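Local coordinates for cutinase-like protein (Cryptococcus sp., PDB 2CZQ), which probably hydrolyses carboxylic esters, as expected of a cutinase-like enzyme with an alpha/beta hydrolase fold, at residues 7-11 and 34-40; 14-18 and 49-54; 27-31 and 81-85; 132-136 and 160-164. One frame throughout, in Å; residues are numbered along the deposited sequence.

Contact 1 (7-11 and 34-40); sequences PQYVL and ITAALSG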
loop_
_atom_site.group_PDB
_atom_site.type_symbol
_atom_site.label_atom_id
_atom_site.label_comp_id
_atom_site.label_asym_id
_atom_site.label_seq_id
_atom_site.Cartn_x
_atom_site.Cartn_y
_atom_site.Cartn_z
ATOM N N PRO A 7 0.373 -20.112 -2.318
ATOM C CA PRO A 7 1.299 -20.843 -1.443
ATOM C C PRO A 7 2.591 -20.079 -1.129
ATOM O O PRO A 7 3.223 -20.361 -0.113
ATOM C CB PRO A 7 1.600 -22.121 -2.238
ATOM C CG PRO A 7 0.469 -22.261 -3.195
ATOM C CD PRO A 7 0.098 -20.862 -3.560
ATOM N N GLN A 8 2.976 -19.150 -2.001
ATOM C CA GLN A 8 4.094 -18.252 -1.761
ATOM C C GLN A 8 3.630 -16.841 -2.066
ATOM O O GLN A 8 2.968 -16.598 -3.082
ATOM C CB GLN A 8 5.289 -18.604 -2.640
ATOM C CG GLN A 8 6.511 -17.751 -2.356
ATOM C CD GLN A 8 7.695 -18.163 -3.193
ATOM O OE1 GLN A 8 7.605 -18.239 -4.418
ATOM N NE2 GLN A 8 8.813 -18.434 -2.540
ATOM N N TYR A 9 3.977 -15.910 -1.189
ATOM C CA TYR A 9 3.610 -14.522 -1.417
ATOM C C TYR A 9 4.633 -13.578 -0.811
ATOM O O TYR A 9 5.392 -13.949 0.086
ATOM C CB TYR A 9 2.201 -14.226 -0.872
ATOM C CG TYR A 9 2.114 -14.324 0.629
ATOM C CD1 TYR A 9 1.829 -15.540 1.247
ATOM C CD2 TYR A 9 2.342 -13.210 1.432
ATOM C CE1 TYR A 9 1.766 -15.643 2.626
ATOM C CE2 TYR A 9 2.280 -13.295 2.808
ATOM C CZ TYR A 9 1.997 -14.511 3.402
ATOM O OH TYR A 9 1.958 -14.579 4.771
ATOM N N VAL A 10 4.636 -12.351 -1.317
ATOM C CA VAL A 10 5.528 -11.313 -0.831
ATOM C C VAL A 10 4.698 -10.081 -0.498
ATOM O O VAL A 10 3.862 -9.643 -1.299
ATOM C CB VAL A 10 6.608 -10.942 -1.868
ATOM C CG1 VAL A 10 7.646 -10.021 -1.252
ATOM C CG2 VAL A 10 7.278 -12.187 -2.424
ATOM N N LEU A 11 4.945 -9.547 0.693
ATOM C CA LEU A 11 4.388 -8.275 1.127
ATOM C C LEU A 11 5.456 -7.233 0.839
ATOM O O LEU A 11 6.440 -7.117 1.570
ATOM C CB LEU A 11 4.032 -8.328 2.618
ATOM C CG LEU A 11 3.167 -9.520 3.053
ATOM C CD1 LEU A 11 2.992 -9.543 4.562
ATOM C CD2 LEU A 11 1.808 -9.511 2.360
ATOM N N ILE A 34 -0.217 -11.160 9.160
ATOM C CA ILE A 34 -0.407 -11.829 7.874
ATOM C C ILE A 34 0.519 -13.035 7.775
ATOM O O ILE A 34 0.078 -14.133 7.432
ATOM C CB ILE A 34 -0.157 -10.864 6.694
ATOM C CG1 ILE A 34 -1.169 -9.715 6.681
ATOM C CG2 ILE A 34 -0.181 -11.616 5.362
ATOM C CD1 ILE A 34 -0.640 -8.460 6.004
ATOM N N THR A 35 1.801 -12.828 8.072
ATOM C CA THR A 35 2.771 -13.913 7.950
ATOM C C THR A 35 2.543 -15.017 8.974
ATOM O O THR A 35 2.887 -16.163 8.714
ATOM C CB THR A 35 4.231 -13.423 7.995
ATOM O OG1 THR A 35 4.475 -12.682 9.201
ATOM C CG2 THR A 35 4.525 -12.469 6.826
ATOM N N ALA A 36 1.962 -14.682 10.124
ATOM C CA ALA A 36 1.590 -15.703 11.101
ATOM C C ALA A 36 0.359 -16.488 10.657
ATOM O O ALA A 36 0.216 -17.666 10.997
ATOM C CB ALA A 36 1.357 -15.086 12.477
ATOM N N ALA A 37 -0.519 -15.842 9.894
ATOM C CA ALA A 37 -1.761 -16.471 9.443
ATOM C C ALA A 37 -1.555 -17.389 8.242
ATOM O O ALA A 37 -2.180 -18.449 8.150
ATOM C CB ALA A 37 -2.807 -15.412 9.124
ATOM N N LEU A 38 -0.687 -16.971 7.327
ATOM C CA LEU A 38 -0.465 -17.683 6.074
ATOM C C LEU A 38 1.002 -17.986 5.872
ATOM O O LEU A 38 1.840 -17.087 5.871
ATOM C CB LEU A 38 -0.977 -16.872 4.883
ATOM C CG LEU A 38 -2.483 -16.689 4.721
ATOM C CD1 LEU A 38 -2.750 -15.829 3.499
ATOM C CD2 LEU A 38 -3.215 -18.028 4.616
ATOM N N SER A 39 1.301 -19.265 5.690
ATOM C CA SER A 39 2.659 -19.701 5.402
ATOM C C SER A 39 3.108 -19.267 4.006
ATOM O O SER A 39 2.289 -18.946 3.137
ATOM C CB SER A 39 2.755 -21.222 5.526
ATOM O OG SER A 39 1.908 -21.845 4.579
ATOM N N GLY A 40 4.421 -19.275 3.803
ATOM C CA GLY A 40 4.999 -18.986 2.504
ATOM C C GLY A 40 5.191 -17.513 2.213
ATOM O O GLY A 40 5.436 -17.136 1.064
#
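Q8 and G40 bring the two backbones together, their CA atoms 4.4 Å apart, and Y9 N donates a nearly straight hydrogen bond to G40 O (3.0 Å, 165° at the hydrogen) where strand 9-14 begins. The same carbonyl oxygen is approached by Q8 CA in a CA-H...O contact, while G40 CA makes a reciprocal one to P7 O. The aromatic side chain of Y9 carries most of the remaining contact. Its CG is placed between the backbone N and the carbonyl carbon (chi1 66°), which swings the ring across the chain that leaves helix 28-37. Y9 OH donates to L38 O at 2.7 Å, the oxygen lying at the ring edge and the donor tilted 29° from the carbonyl plane. This bond satisfies the carbonyl of L38, the first residue after the helix to leave helical angles. S39 O also sits near the ring plane, 3.4 Å from Y9 CE1. The Y9 and L38 side chains cross at about a right angle, with Y9 CE1 3.8 Å from L38 CB, and Y9 CE2 meets I34 CG2 at 3.9 Å. Further along the strand, L11 CD1 lies 3.9 Å from I34 CG2 and 4.0 Å from T35 CG2. I34 and L38 also touch helix 187-200, which extends this apolar layer. G40 adopts a positive phi as the chain turns toward strand 41-45, whose T42 pairs with Y9 and L11. The arrangement closes the beta-alpha-beta unit of strand 9-14, helix 28-37 and strand 41-45, part of the parallel sheet of the alpha/beta hydrolase fold.

Contact 2 (14-18 and 49-54); sequences TRGTG and TADFSQ. With EDO (1,2-ethanediol), chain D.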
loop_
_atom_site.group_PDB
_atom_site.type_symbol
_atom_site.label_atom_id
_atom_site.label_comp_id
_atom_site.label_asym_id
_atom_site.label_seq_id
_atom_site.Cartn_x
_atom_site.Cartn_y
_atom_site.Cartn_z
ATOM N N THR A 14 6.683 -0.130 0.946
ATOM C CA THR A 14 7.490 1.043 0.670
ATOM C C THR A 14 7.206 2.085 1.743
ATOM O O THR A 14 6.054 2.476 1.971
ATOM C CB THR A 14 7.187 1.577 -0.732
ATOM O OG1 THR A 14 7.324 0.510 -1.676
ATOM C CG2 THR A 14 8.225 2.609 -1.159
ATOM N N ARG A 15 8.273 2.528 2.399
ATOM C CA ARG A 15 8.176 3.313 3.619
ATOM C C ARG A 15 8.037 4.809 3.364
ATOM O O ARG A 15 8.174 5.289 2.233
ATOM C CB ARG A 15 9.394 3.041 4.497
ATOM C CG ARG A 15 10.665 3.714 4.023
ATOM C CD ARG A 15 11.889 3.094 4.631
ATOM N NE ARG A 15 13.126 3.810 4.341
ATOM C CZ ARG A 15 13.840 3.670 3.233
ATOM N NH1 ARG A 15 13.437 2.855 2.265
ATOM N NH2 ARG A 15 14.973 4.343 3.093
ATOM N N GLY A 16 7.760 5.539 4.439
ATOM C CA GLY A 16 7.659 6.983 4.384
ATOM C C GLY A 16 8.994 7.689 4.537
ATOM O O GLY A 16 9.990 7.109 4.999
ATOM N N THR A 17 9.002 8.959 4.144
ATOM C CA THR A 17 10.144 9.851 4.318
ATOM C C THR A 17 10.714 9.733 5.720
ATOM O O THR A 17 9.976 9.816 6.705
ATOM C CB THR A 17 9.703 11.303 4.089
ATOM O OG1 THR A 17 9.017 11.406 2.832
ATOM C CG2 THR A 17 10.911 12.239 3.974
ATOM N N GLY A 18 12.029 9.541 5.804
ATOM C CA GLY A 18 12.717 9.537 7.078
ATOM C C GLY A 18 12.736 8.222 7.823
ATOM O O GLY A 18 13.529 8.060 8.746
ATOM N N THR A 49 15.832 5.977 -1.193
ATOM C CA THR A 49 16.301 6.918 -0.180
ATOM C C THR A 49 15.199 7.392 0.758
ATOM O O THR A 49 15.490 7.774 1.889
ATOM C CB THR A 49 16.954 8.153 -0.817
ATOM O OG1 THR A 49 16.058 8.711 -1.785
ATOM C CG2 THR A 49 18.225 7.793 -1.592
ATOM N N ALA A 50 13.951 7.402 0.288
ATOM C CA ALA A 50 12.840 7.974 1.054
ATOM C C ALA A 50 13.224 9.367 1.570
ATOM O O ALA A 50 13.051 9.684 2.746
ATOM C CB ALA A 50 12.421 7.034 2.199
ATOM N N ASP A 51 13.774 10.186 0.677
ATOM C CA ASP A 51 14.261 11.506 1.060
ATOM C C ASP A 51 13.149 12.547 0.948
ATOM O O ASP A 51 12.106 12.297 0.331
ATOM C CB ASP A 51 15.503 11.907 0.248
ATOM C CG ASP A 51 15.211 12.094 -1.222
ATOM O OD1 ASP A 51 14.534 13.084 -1.575
ATOM O OD2 ASP A 51 15.627 11.302 -2.094
ATOM N N PHE A 52 13.367 13.717 1.541
ATOM C CA PHE A 52 12.278 14.687 1.629
ATOM C C PHE A 52 11.848 15.290 0.296
ATOM O O PHE A 52 10.778 15.880 0.215
ATOM C CB PHE A 52 12.539 15.775 2.687
ATOM C CG PHE A 52 13.550 16.813 2.282
ATOM C CD1 PHE A 52 13.224 17.827 1.380
ATOM C CD2 PHE A 52 14.821 16.800 2.836
ATOM C CE1 PHE A 52 14.161 18.791 1.022
ATOM C CE2 PHE A 52 15.758 17.763 2.483
ATOM C CZ PHE A 52 15.428 18.753 1.577
ATOM N N SER A 53 12.659 15.144 -0.751
ATOM C CA SER A 53 12.311 15.730 -2.050
ATOM C C SER A 53 11.000 15.198 -2.618
ATOM O O SER A 53 10.333 15.898 -3.380
ATOM C CB SER A 53 13.424 15.517 -3.081
ATOM O OG SER A 53 13.414 14.202 -3.614
ATOM N N GLN A 54 10.661 13.958 -2.248
ATOM C CA GLN A 54 9.519 13.211 -2.791
ATOM C C GLN A 54 9.724 12.726 -4.221
ATOM O O GLN A 54 8.776 12.296 -4.877
ATOM C CB GLN A 54 8.188 13.971 -2.651
ATOM C CG GLN A 54 7.889 14.437 -1.234
ATOM C CD GLN A 54 8.017 13.330 -0.219
ATOM O OE1 GLN A 54 7.388 12.280 -0.349
ATOM N NE2 GLN A 54 8.840 13.553 0.797
HETATM C C1 EDO D . 6.014 10.918 8.093
HETATM O O1 EDO D . 7.214 11.245 8.760
HETATM C C2 EDO D . 6.190 9.607 7.367
HETATM O O2 EDO D . 7.131 9.735 6.324
HETATM O O HOH W 1 15.623 6.459 5.117
HETATM O O HOH W 2 14.868 9.048 4.609
#
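R15 lays its guanidinium flat against A50, whose CB stands 3.7 Å above the plane and over its centre. The two loops joined here follow strands 9-14 and 41-45, neighbours in the parallel sheet of an alpha/beta hydrolase, and in cutinases the first of them typically borders the oxyanion hole. The arginine chain is extended from CG to NE, and the guanidinium is also held by E19 O, which accepts from R15 NE. Water 1 lies in the guanidinium plane and accepts from R15 NH2 at 3.0 Å.

T17 is set at about a right angle to Q54. With chi1 at -52°, T17 OG1 lies beside the backbone N and is presented to the Q54 amide, and the methyl CG2, anti to that N, lies over the backbone of D51 and F52, 3.7 Å from F52 CA. The bond from Q54 NE2 to T17 OG1 is 3.0 Å long and almost straight (173°), with the oxygen in the amide plane. Q86 NE2 donates to the same hydroxyl oxygen, tying the loop to the start of helix 86-98. The backbones join as well, G18 N donating to A50 O at 3.2 Å. T17 O accepts from O2 of a 1,2-ethanediol, probably left from crystallisation. The 49-54 loop is shaped by D51, which accepts from S53 N in an Asx turn and also from the hydroxyls of T49 and S53. Q54 NE2 has a second, less well directed bond, to F52 O at 3.1 Å, the donor lying 63° out of the carbonyl plane.

Contact 3 (27-31 and 81-85); sequences FRTMN and LQGYS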
loop_
_atom_site.group_PDB
_atom_site.type_symbol
_atom_site.label_atom_id
_atom_site.label_comp_id
_atom_site.label_asym_id
_atom_site.label_seq_id
_atom_site.Cartn_x
_atom_site.Cartn_y
_atom_site.Cartn_z
ATOM N N PHE A 27 3.402 -0.841 8.560
ATOM C CA PHE A 27 2.928 -2.195 8.255
ATOM C C PHE A 27 3.426 -3.269 9.194
ATOM O O PHE A 27 3.076 -4.427 9.035
ATOM C CB PHE A 27 3.240 -2.563 6.797
ATOM C CG PHE A 27 2.876 -1.476 5.857
ATOM C CD1 PHE A 27 1.540 -1.166 5.641
ATOM C CD2 PHE A 27 3.852 -0.682 5.277
ATOM C CE1 PHE A 27 1.181 -0.105 4.829
ATOM C CE2 PHE A 27 3.506 0.382 4.453
ATOM C CZ PHE A 27 2.166 0.677 4.231
ATOM N N ARG A 28 4.225 -2.899 10.186
ATOM C CA ARG A 28 4.863 -3.904 11.033
ATOM C C ARG A 28 3.859 -4.840 11.707
ATOM O O ARG A 28 4.007 -6.064 11.653
ATOM C CB ARG A 28 5.737 -3.221 12.086
ATOM C CG ARG A 28 6.786 -4.117 12.723
ATOM C CD ARG A 28 7.797 -3.382 13.606
ATOM N NE ARG A 28 8.023 -1.999 13.183
ATOM C CZ ARG A 28 9.215 -1.470 12.917
ATOM N NH1 ARG A 28 10.320 -2.198 13.022
ATOM N NH2 ARG A 28 9.302 -0.201 12.541
ATOM N N THR A 29 2.843 -4.277 12.351
ATOM C CA THR A 29 1.882 -5.111 13.052
ATOM C C THR A 29 1.085 -5.979 12.091
ATOM O O THR A 29 1.048 -7.199 12.248
ATOM C CB THR A 29 0.984 -4.256 13.933
ATOM O OG1 THR A 29 1.787 -3.747 15.002
ATOM C CG2 THR A 29 -0.084 -5.106 14.626
ATOM N N MET A 30 0.482 -5.373 11.074
ATOM C CA MET A 30 -0.323 -6.169 10.157
ATOM C C MET A 30 0.510 -7.261 9.499
ATOM O O MET A 30 0.021 -8.369 9.291
ATOM C CB MET A 30 -1.039 -5.308 9.115
ATOM C CG MET A 30 -0.142 -4.651 8.069
ATOM S SD MET A 30 -1.055 -3.587 6.946
ATOM C CE MET A 30 -1.430 -2.189 8.021
ATOM N N ASN A 31 1.771 -6.964 9.185
ATOM C CA ASN A 31 2.594 -7.961 8.515
ATOM C C ASN A 31 2.993 -9.113 9.417
ATOM O O ASN A 31 3.101 -10.249 8.953
ATOM C CB ASN A 31 3.785 -7.315 7.827
ATOM C CG ASN A 31 3.373 -6.544 6.599
ATOM O OD1 ASN A 31 2.223 -6.626 6.171
ATOM N ND2 ASN A 31 4.310 -5.812 6.015
ATOM N N LEU A 81 1.008 -5.129 -2.376
ATOM C CA LEU A 81 1.824 -3.918 -2.368
ATOM C C LEU A 81 1.303 -2.968 -1.302
ATOM O O LEU A 81 0.114 -2.642 -1.291
ATOM C CB LEU A 81 1.806 -3.215 -3.728
ATOM C CG LEU A 81 2.114 -4.072 -4.957
ATOM C CD1 LEU A 81 2.151 -3.201 -6.203
ATOM C CD2 LEU A 81 3.407 -4.860 -4.793
ATOM N N GLN A 82 2.199 -2.533 -0.420
ATOM C CA GLN A 82 1.857 -1.665 0.697
ATOM C C GLN A 82 2.698 -0.412 0.604
ATOM O O GLN A 82 3.899 -0.492 0.354
ATOM C CB GLN A 82 2.157 -2.370 2.015
ATOM C CG GLN A 82 1.419 -3.687 2.194
ATOM C CD GLN A 82 1.945 -4.511 3.352
ATOM O OE1 GLN A 82 3.145 -4.513 3.624
ATOM N NE2 GLN A 82 1.045 -5.222 4.032
ATOM N N GLY A 83 2.089 0.750 0.825
ATOM C CA GLY A 83 2.846 1.986 0.811
ATOM C C GLY A 83 2.320 2.997 1.804
ATOM O O GLY A 83 1.103 3.162 1.938
ATOM N N TYR A 84 3.240 3.657 2.503
ATOM C CA TYR A 84 2.918 4.695 3.476
ATOM C C TYR A 84 3.545 6.012 3.044
ATOM O O TYR A 84 4.755 6.087 2.828
ATOM C CB TYR A 84 3.460 4.295 4.851
ATOM C CG TYR A 84 3.416 5.386 5.904
ATOM C CD1 TYR A 84 2.266 6.158 6.118
ATOM C CD2 TYR A 84 4.540 5.655 6.681
ATOM C CE1 TYR A 84 2.237 7.160 7.089
ATOM C CE2 TYR A 84 4.527 6.649 7.643
ATOM C CZ TYR A 84 3.378 7.400 7.845
ATOM O OH TYR A 84 3.384 8.381 8.812
ATOM N N SER A 85 2.715 7.053 2.938
ATOM C CA SER A 85 3.195 8.415 2.698
ATOM C C SER A 85 3.968 8.459 1.371
ATOM O O SER A 85 3.401 8.081 0.345
ATOM C CB SER A 85 3.978 8.936 3.906
ATOM O OG SER A 85 4.088 10.338 3.843
#
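The F27 ring carries Q82 CB on one face, 3.6 Å from the ring centroid and only 7° off the normal, a CH-pi contact. Its edge is occupied in plane by G83 C and Y84 N, with F27 CZ 3.4 Å from G83 C, and by M30 SD. The glutamine chain slides past the ring in the opposite direction, and its amide, nearly parallel to the ring plane, is stacked with it. Beyond the ring that same amide meets N31 almost coplanar, the planes 7° apart, in a cyclic pair of hydrogen bonds: Q82 NE2 to N31 OD1 at 2.8 Å and N31 ND2 to Q82 OE1 at 3.0 Å. Each donor lies on an acceptor lone pair, and each acceptor lies in the donor's amide plane, which fixes the rotation of both amides in a buried setting. N31 ND2 donates as well to Q23 OE1. Q82 reaches this partner because its CG is beside the backbone N (chi1 -58°) and the chain then runs extended.

Strand 78-84 ends here in what fits the start of the GxSxG nucleophile elbow of alpha/beta hydrolases, with G83 and S85 its first glycine and its serine; S85 takes a positive phi in the tight turn into helix 86-98, and its OG is hydrogen-bonded to H180 NE2, as expected of a probable Ser-His pair. The F27 ring therefore packs against the backbone just before that turn, with F27 CZ also 3.9 Å from Y84 CB. From there the Y84 ring leads away from helix 28-37, and its OH is hydrogen-bonded to H180 O.

Contact 4 (132-136 and 160-164); sequences GTTTR and VCAYG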
loop_
_atom_site.group_PDB
_atom_site.type_symbol
_atom_site.label_atom_id
_atom_site.label_comp_id
_atom_site.label_asym_id
_atom_site.label_seq_id
_atom_site.Cartn_x
_atom_site.Cartn_y
_atom_site.Cartn_z
ATOM N N GLY A 132 -14.713 3.292 7.296
ATOM C CA GLY A 132 -15.829 4.072 6.795
ATOM C C GLY A 132 -15.439 5.029 5.691
ATOM O O GLY A 132 -14.347 4.947 5.124
ATOM N N THR A 133 -16.340 5.960 5.401
ATOM C CA THR A 133 -16.225 6.798 4.212
ATOM C C THR A 133 -15.929 8.268 4.499
ATOM O O THR A 133 -16.048 9.102 3.597
ATOM C CB THR A 133 -17.506 6.695 3.367
ATOM O OG1 THR A 133 -18.632 6.997 4.195
ATOM C CG2 THR A 133 -17.740 5.263 2.895
ATOM N N THR A 134 -15.529 8.604 5.725
ATOM C CA THR A 134 -15.407 10.022 6.073
ATOM C C THR A 134 -14.305 10.749 5.318
ATOM O O THR A 134 -14.319 11.976 5.246
ATOM C CB THR A 134 -15.235 10.254 7.586
ATOM O OG1 THR A 134 -14.004 9.666 8.030
ATOM C CG2 THR A 134 -16.348 9.575 8.393
ATOM N N THR A 135 -13.351 10.001 4.764
ATOM C CA THR A 135 -12.309 10.585 3.923
ATOM C C THR A 135 -12.385 10.093 2.486
ATOM O O THR A 135 -11.405 10.185 1.745
ATOM C CB THR A 135 -10.912 10.297 4.479
ATOM O OG1 THR A 135 -10.752 8.878 4.607
ATOM C CG2 THR A 135 -10.745 10.872 5.881
ATOM N N ARG A 136 -13.536 9.582 2.064
ATOM C CA ARG A 136 -13.633 9.125 0.688
ATOM C C ARG A 136 -13.501 10.272 -0.309
ATOM O O ARG A 136 -12.862 10.120 -1.351
ATOM C CB ARG A 136 -14.921 8.349 0.434
ATOM C CG ARG A 136 -15.022 7.844 -1.001
ATOM C CD ARG A 136 -15.894 6.638 -1.180
ATOM N NE ARG A 136 -15.373 5.487 -0.452
ATOM C CZ ARG A 136 -16.001 4.322 -0.364
ATOM N NH1 ARG A 136 -17.173 4.144 -0.969
ATOM N NH2 ARG A 136 -15.459 3.332 0.332
ATOM N N VAL A 160 -6.338 3.933 2.663
ATOM C CA VAL A 160 -6.748 4.286 4.008
ATOM C C VAL A 160 -6.199 5.657 4.366
ATOM O O VAL A 160 -4.981 5.874 4.382
ATOM C CB VAL A 160 -6.273 3.223 5.022
ATOM C CG1 VAL A 160 -6.772 3.544 6.422
ATOM C CG2 VAL A 160 -6.711 1.825 4.592
ATOM N N CYS A 161 -7.110 6.583 4.639
ATOM C CA CYS A 161 -6.743 7.946 4.979
ATOM C C CYS A 161 -7.437 8.305 6.274
ATOM O O CYS A 161 -8.667 8.369 6.330
ATOM C CB CYS A 161 -7.159 8.914 3.869
ATOM S SG CYS A 161 -6.725 10.629 4.231
ATOM N N ALA A 162 -6.649 8.509 7.324
ATOM C CA ALA A 162 -7.186 8.911 8.618
ATOM C C ALA A 162 -7.828 10.279 8.485
ATOM O O ALA A 162 -7.261 11.170 7.863
ATOM C CB ALA A 162 -6.078 8.953 9.658
ATOM N N TYR A 163 -9.008 10.453 9.072
ATOM C CA TYR A 163 -9.667 11.746 9.029
ATOM C C TYR A 163 -8.716 12.813 9.545
ATOM O O TYR A 163 -8.166 12.700 10.641
ATOM C CB TYR A 163 -10.944 11.725 9.858
ATOM C CG TYR A 163 -11.767 12.980 9.735
ATOM C CD1 TYR A 163 -11.478 14.109 10.507
ATOM C CD2 TYR A 163 -12.827 13.047 8.840
ATOM C CE1 TYR A 163 -12.237 15.268 10.398
ATOM C CE2 TYR A 163 -13.598 14.201 8.729
ATOM C CZ TYR A 163 -13.293 15.309 9.511
ATOM O OH TYR A 163 -14.039 16.463 9.415
ATOM N N GLY A 164 -8.519 13.853 8.748
ATOM C CA GLY A 164 -7.657 14.937 9.162
ATOM C C GLY A 164 -6.166 14.730 8.978
ATOM O O GLY A 164 -5.390 15.567 9.433
#
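T135 leans into the loop that follows strand 157-160, and its side chain makes the largest share of this contact, a piece of loop-to-loop packing in the alpha/beta hydrolase fold. It belongs to a type I beta turn, T133 to R136, closed by the bond from R136 N to T133 O. T135 CB, 3.5 Å from C161 O and close to C161 CB, carries two branches. T135 OG1, held between the backbone N and the carbonyl carbon (chi1 57°), donates to C161 O at 2.8 Å, tilted 18° from the carbonyl plane. T135 CG2 stays within 3.3 Å of C161 O. This methyl also lies against the backbone of A162 and Y163, with T135 CG2 3.4 Å from Y163 CA. The carbonyl that receives the hydroxyl belongs to a cysteine whose SG forms a disulfide with C168, so the turn is tied to a covalently braced loop. C161 also pairs through its backbone with V127 of the sheet's edge strand. Next to T135, the T134 side chain crosses Y163 at about a right angle. T134 OG1, hydrogen-bonded to D128 OD2, also sits at the edge of the Y163 ring, 3.7 Å from Y163 CD2.

Overall arrangement
Contacts 1, 2 and 3 alternate along the chain; contact 4 follows in series. Contact 3 is the most central and lies about 14 Å from contacts 1 and 2, centre to centre. It shares helix 28-37 with contact 1 and meets contact 2 through the pairing of strands 9-14 and 78-84, T14 with Q82 and Y84. Contacts 1 and 2 thus lie toward opposite ends of strand 9-14. Their centres are about 26 Å apart. Contact 4 lies by the loops after strands 126-127 and 157-160, at the other edge of the sheet, its centre about 17 Å from that of contact 3, touching none of them. Contact 3 holds the probable nucleophile elbow, and contact 2 joins loops beside it.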